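Local coordinates for protein CalG4 (Micromonospora echinospora, PDB 3IA7) that is a two-domain protein of the GT-B fold, each domain carrying a parallel beta sheet flanked by helices in a Rossmann-like manner, at residues Pro246-Ala251 against Asp349-Ala354; Lys195-Phe200 against Gly308-Ala313. One frame throughout, in Å; residues are numbered along the deposited sequence.

Overall arrangement
Along the chain the first segment met is 195-200, in the loop between the last two strands, 189-191 and 208-210, of the N-terminal sheet. Next comes 246-251, at the start of the helix after strand 233-237 of the C-terminal sheet. Contact 2 then closes its loop at 308-313, in helix 307-315, and contact 1 closes later, at 349-354, where helix 353-365 begins. The segments alternate, so the two loops cross. Contact 2 ties the N-terminal domain to the C-terminal one, whereas contact 1 joins the first half of helix 246-256 to the loop and turn beginning helix 353-365, within the C-terminal domain. Their centres lie about 27 Å apart and their nearest atoms about 12 Å, without touching.

Contact 1 (Pro246-Ala251 against Asp349-Ala354); sequences PEFFRA and DQLEPA
Phe248 and Leu351 meet with their side chains at about a right angle, and the methyl tip of the leucine comes to the rim of the ring. CD2 of Leu351 lies 4.1 Å from CE1 of Phe248, near the ring plane, which makes this an edge contact. Two torsions set it up. On the helix, the ring of Phe248 extends with CG anti to the backbone N (chi1 175°); on the loop, CG of Leu351 turns in beside its own N (chi1 -55°). The remainder of the interface is one helical turn further on and involves backbone as much as side chain. Ala251 aims its CB at the loop and reaches 3.9 Å from the carbonyl O of Leu351. The pyrrolidine of Pro353 lies alongside the same alanine, its CB 3.6 Å from Ala251 O and its CG 4.3 Å from Ala251 CB. No hydrogen bond links the two segments, so van der Waals fit alone joins them, over 176 Å² of buried surface. Around them, Phe326 meets the Phe248 ring with planes at about 55°, Val236 of strand 233-237 lies against that ring too, and His325 touches Leu351. Glu352 occupies the N-cap of helix 353-365 and Pro353 its first turn, where a residue lacking an N-H costs no helical bond. The arrangement belongs to the Rossmann-like C-terminal domain of a GT-B protein, in which the helix after central strand 233-237 packs against the start of the helix after edge strand 343-345.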
loop_
_atom_site.group_PDB
_atom_site.type_symbol
_atom_site.label_atom_id
_atom_site.label_comp_id
_atom_site.label_asym_id
_atom_site.label_seq_id
_atom_site.Cartn_x
_atom_site.Cartn_y
_atom_site.Cartn_z
ATOM N N PRO A 246 -11.078 21.195 14.704
ATOM C CA PRO A 246 -11.460 21.951 13.524
ATOM C C PRO A 246 -10.739 23.305 13.429
ATOM O O PRO A 246 -10.411 23.752 12.324
ATOM C CB PRO A 246 -12.961 22.150 13.708
ATOM C CG PRO A 246 -13.202 22.032 15.182
ATOM C CD PRO A 246 -12.208 21.037 15.643
ATOM N N GLU A 247 -10.490 23.922 14.587
ATOM C CA GLU A 247 -9.813 25.225 14.696
ATOM C C GLU A 247 -8.428 25.188 14.041
ATOM O O GLU A 247 -8.052 26.107 13.315
ATOM C CB GLU A 247 -9.694 25.621 16.175
ATOM C CG GLU A 247 -8.973 24.570 17.073
ATOM C CD GLU A 247 -9.881 23.406 17.566
ATOM O OE1 GLU A 247 -11.134 23.522 17.521
ATOM O OE2 GLU A 247 -9.316 22.373 18.012
ATOM N N PHE A 248 -7.684 24.108 14.291
ATOM C CA PHE A 248 -6.362 23.957 13.713
ATOM C C PHE A 248 -6.466 23.931 12.173
ATOM O O PHE A 248 -5.739 24.655 11.486
ATOM C CB PHE A 248 -5.667 22.696 14.240
ATOM C CG PHE A 248 -4.349 22.441 13.587
ATOM C CD1 PHE A 248 -3.252 23.253 13.884
ATOM C CD2 PHE A 248 -4.212 21.427 12.629
ATOM C CE1 PHE A 248 -2.014 23.034 13.262
ATOM C CE2 PHE A 248 -2.973 21.200 11.988
ATOM C CZ PHE A 248 -1.870 22.026 12.321
ATOM N N PHE A 249 -7.363 23.100 11.640
ATOM C CA PHE A 249 -7.514 23.010 10.185
ATOM C C PHE A 249 -7.962 24.366 9.581
ATOM O O PHE A 249 -7.453 24.786 8.549
ATOM C CB PHE A 249 -8.458 21.850 9.814
ATOM C CG PHE A 249 -7.883 20.486 10.139
ATOM C CD1 PHE A 249 -6.719 20.022 9.486
ATOM C CD2 PHE A 249 -8.493 19.674 11.101
ATOM C CE1 PHE A 249 -6.190 18.762 9.811
ATOM C CE2 PHE A 249 -7.989 18.431 11.417
ATOM C CZ PHE A 249 -6.836 17.977 10.773
ATOM N N ARG A 250 -8.895 25.046 10.248
ATOM C CA ARG A 250 -9.317 26.393 9.812
ATOM C C ARG A 250 -8.135 27.378 9.808
ATOM O O ARG A 250 -7.978 28.121 8.854
ATOM C CB ARG A 250 -10.477 26.931 10.663
ATOM C CG ARG A 250 -11.769 26.075 10.615
ATOM C CD ARG A 250 -12.955 26.808 11.266
ATOM N NE ARG A 250 -12.797 26.933 12.709
ATOM C CZ ARG A 250 -13.531 26.278 13.612
ATOM N NH1 ARG A 250 -14.499 25.440 13.227
ATOM N NH2 ARG A 250 -13.301 26.472 14.908
ATOM N N ALA A 251 -7.299 27.330 10.856
ATOM C CA ALA A 251 -6.071 28.136 10.965
ATOM C C ALA A 251 -5.101 27.854 9.839
ATOM O O ALA A 251 -4.503 28.777 9.311
ATOM C CB ALA A 251 -5.387 27.903 12.294
ATOM N N ASP A 349 1.523 27.488 21.337
ATOM C CA ASP A 349 1.414 28.948 21.204
ATOM C C ASP A 349 1.849 29.504 19.845
ATOM O O ASP A 349 1.744 30.691 19.591
ATOM C CB ASP A 349 2.029 29.751 22.370
ATOM C CG ASP A 349 3.306 29.137 22.972
ATOM O OD1 ASP A 349 3.923 28.185 22.443
ATOM O OD2 ASP A 349 3.693 29.645 24.051
ATOM N N GLN A 350 2.287 28.628 18.953
ATOM C CA GLN A 350 2.861 29.058 17.691
ATOM C C GLN A 350 1.952 28.728 16.503
ATOM O O GLN A 350 2.421 28.568 15.392
ATOM C CB GLN A 350 4.275 28.472 17.550
ATOM C CG GLN A 350 5.131 28.782 18.786
ATOM C CD GLN A 350 6.508 28.127 18.845
ATOM O OE1 GLN A 350 6.657 26.933 18.627
ATOM N NE2 GLN A 350 7.521 28.926 19.207
ATOM N N LEU A 351 0.643 28.648 16.750
ATOM C CA LEU A 351 -0.322 28.143 15.760
ATOM C C LEU A 351 -1.292 29.173 15.157
ATOM O O LEU A 351 -2.322 28.792 14.590
ATOM C CB LEU A 351 -1.152 27.011 16.375
ATOM C CG LEU A 351 -0.370 25.846 16.975
ATOM C CD1 LEU A 351 -1.335 24.922 17.768
ATOM C CD2 LEU A 351 0.395 25.130 15.862
ATOM N N GLU A 352 -0.990 30.463 15.302
ATOM C CA GLU A 352 -1.723 31.498 14.575
ATOM C C GLU A 352 -1.474 31.288 13.072
ATOM O O GLU A 352 -0.395 30.812 12.692
ATOM C CB GLU A 352 -1.267 32.891 15.029
ATOM C CG GLU A 352 -1.432 33.141 16.543
ATOM C CD GLU A 352 -2.788 33.711 16.941
ATOM O OE1 GLU A 352 -2.799 34.759 17.642
ATOM O OE2 GLU A 352 -3.842 33.122 16.579
ATOM N N PRO A 353 -2.467 31.601 12.209
ATOM C CA PRO A 353 -2.237 31.378 10.752
ATOM C C PRO A 353 -0.901 31.906 10.179
ATOM O O PRO A 353 -0.259 31.210 9.401
ATOM C CB PRO A 353 -3.436 32.072 10.101
ATOM C CG PRO A 353 -4.506 31.988 11.138
ATOM C CD PRO A 353 -3.825 32.106 12.478
ATOM N N ALA A 354 -0.478 33.109 10.562
ATOM C CA ALA A 354 0.784 33.664 10.048
ATOM C C ALA A 354 1.985 32.869 10.556
ATOM O O ALA A 354 2.988 32.673 9.844
ATOM C CB ALA A 354 0.926 35.116 10.436
#

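Contact 2 (Lys195-Phe200 against Gly308-Ala313)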
loop_
_atom_site.group_PDB
_atom_site.type_symbol
_atom_site.label_atom_id
_atom_site.label_comp_id
_atom_site.label_asym_id
_atom_site.label_seq_id
_atom_site.Cartn_x
_atom_site.Cartn_y
_atom_site.Cartn_z
ATOM N N LYS A 195 17.580 2.047 9.379
ATOM C CA LYS A 195 18.581 2.018 10.417
ATOM C C LYS A 195 19.051 3.423 10.849
ATOM O O LYS A 195 19.358 3.678 12.042
ATOM C CB LYS A 195 19.778 1.171 9.954
ATOM C CG LYS A 195 20.729 0.854 11.098
ATOM C CD LYS A 195 21.803 -0.167 10.621
ATOM C CE LYS A 195 22.598 -0.697 11.808
ATOM N NZ LYS A 195 23.634 -1.609 11.297
ATOM N N SER A 196 19.130 4.354 9.895
ATOM C CA SER A 196 19.676 5.646 10.255
ATOM C C SER A 196 18.761 6.405 11.222
ATOM O O SER A 196 19.175 7.436 11.776
ATOM C CB SER A 196 19.939 6.517 9.015
ATOM O OG SER A 196 18.749 6.671 8.276
ATOM N N PHE A 197 17.488 6.018 11.271
ATOM C CA PHE A 197 16.526 6.725 12.123
ATOM C C PHE A 197 16.659 6.187 13.567
ATOM O O PHE A 197 16.209 6.832 14.524
ATOM C CB PHE A 197 15.086 6.502 11.629
ATOM C CG PHE A 197 14.077 7.464 12.226
ATOM C CD1 PHE A 197 14.230 8.839 12.038
ATOM C CD2 PHE A 197 12.974 6.993 12.923
ATOM C CE1 PHE A 197 13.284 9.778 12.582
ATOM C CE2 PHE A 197 11.994 7.920 13.451
ATOM C CZ PHE A 197 12.181 9.319 13.256
ATOM N N GLN A 198 17.303 5.030 13.733
ATOM C CA GLN A 198 17.493 4.438 15.059
ATOM C C GLN A 198 18.595 5.126 15.930
ATOM O O GLN A 198 19.806 5.157 15.545
ATOM C CB GLN A 198 17.852 2.948 14.891
ATOM C CG GLN A 198 18.297 2.268 16.170
ATOM C CD GLN A 198 17.124 1.993 17.130
ATOM O OE1 GLN A 198 16.036 1.601 16.690
ATOM N NE2 GLN A 198 17.361 2.135 18.456
ATOM N N PRO A 199 18.226 5.596 17.148
ATOM C CA PRO A 199 19.274 6.096 18.091
ATOM C C PRO A 199 20.308 4.997 18.412
ATOM O O PRO A 199 19.899 3.833 18.592
ATOM C CB PRO A 199 18.469 6.470 19.371
ATOM C CG PRO A 199 17.029 6.677 18.900
ATOM C CD PRO A 199 16.859 5.687 17.717
ATOM N N PHE A 200 21.611 5.333 18.457
ATOM C CA PHE A 200 22.694 4.330 18.728
ATOM C C PHE A 200 22.693 3.112 17.760
ATOM O O PHE A 200 23.072 2.004 18.168
ATOM C CB PHE A 200 22.612 3.813 20.191
ATOM C CG PHE A 200 22.762 4.898 21.218
ATOM C CD1 PHE A 200 24.019 5.211 21.755
ATOM C CD2 PHE A 200 21.659 5.638 21.631
ATOM C CE1 PHE A 200 24.163 6.243 22.702
ATOM C CE2 PHE A 200 21.799 6.681 22.576
ATOM C CZ PHE A 200 23.038 6.980 23.110
ATOM N N GLY A 308 4.900 6.384 12.031
ATOM C CA GLY A 308 4.245 6.033 10.765
ATOM C C GLY A 308 4.177 7.172 9.759
ATOM O O GLY A 308 4.593 7.028 8.603
ATOM N N ALA A 309 3.615 8.294 10.199
ATOM C CA ALA A 309 3.401 9.447 9.342
ATOM C C ALA A 309 4.740 10.063 8.895
ATOM O O ALA A 309 4.866 10.549 7.773
ATOM C CB ALA A 309 2.570 10.480 10.066
ATOM N N VAL A 310 5.698 10.089 9.807
ATOM C CA VAL A 310 7.024 10.641 9.543
ATOM C C VAL A 310 7.714 9.900 8.414
ATOM O O VAL A 310 8.213 10.504 7.456
ATOM C CB VAL A 310 7.813 10.659 10.906
ATOM C CG1 VAL A 310 9.293 10.443 10.780
ATOM C CG2 VAL A 310 7.412 11.922 11.745
ATOM N N LEU A 311 7.760 8.585 8.546
ATOM C CA LEU A 311 8.490 7.729 7.575
ATOM C C LEU A 311 7.778 7.738 6.189
ATOM O O LEU A 311 8.430 7.637 5.144
ATOM C CB LEU A 311 8.584 6.313 8.165
ATOM C CG LEU A 311 9.501 6.123 9.404
ATOM C CD1 LEU A 311 9.570 4.641 9.847
ATOM C CD2 LEU A 311 10.894 6.666 9.239
ATOM N N GLU A 312 6.453 7.873 6.198
ATOM C CA GLU A 312 5.712 8.077 4.949
ATOM C C GLU A 312 6.187 9.343 4.204
ATOM O O GLU A 312 6.469 9.273 2.985
ATOM C CB GLU A 312 4.231 8.220 5.235
ATOM C CG GLU A 312 3.365 7.959 4.059
ATOM C CD GLU A 312 2.949 6.529 4.039
ATOM O OE1 GLU A 312 2.022 6.177 4.826
ATOM O OE2 GLU A 312 3.560 5.739 3.269
ATOM N N ALA A 313 6.270 10.474 4.922
ATOM C CA ALA A 313 6.805 11.740 4.393
ATOM C C ALA A 313 8.248 11.546 3.906
ATOM O O ALA A 313 8.590 11.858 2.750
ATOM C CB ALA A 313 6.726 12.911 5.460
#
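Phe197 bridges the two domains of the GT-B fold: it stands in the loop between strands 189-191 and 208-210 of the N-terminal sheet and points its side chain at helix 307-315 of the C-terminal domain. The backbones are well separated, the nearest CA atoms, those of Phe197 and Leu311, being 9.3 Å apart, so the gap is spanned by side chains. CG of Phe197 stands beside the carbonyl carbon, opposite its own N (chi1 -165°), and the phenyl group is thereby directed away from the short 3-10 segment and toward the helix. Two aliphatic branches receive it, both at an oblique angle to the ring. CG1 of Val310 meets the far, para carbon, lying 4.0 Å from CZ of Phe197, with the two side chains crossing at about a right angle. CD2 of Leu311 meets the ring nearer its attachment to CB, 4.2 Å from the ortho carbon CD2 of Phe197. The side chain of Leu311 ends nearer the loop than its first bond points. All three residues are buried, and the contact is apolar, with no hydrogen bond across it. Val337 of helix 331-339 touches both Phe197 and Val310, and Met376 of helix 367-381 also packs on Phe197. Arg336 NE hydrogen-bonds the carbonyl O of Phe197, adding a polar tie. The side chain of Gln198 curls forward along the chain, and its NE2 donates to the carbonyl O of Pro199 at 3.1 Å, with an N-H...O angle of 149°, using a lone pair in the carbonyl plane.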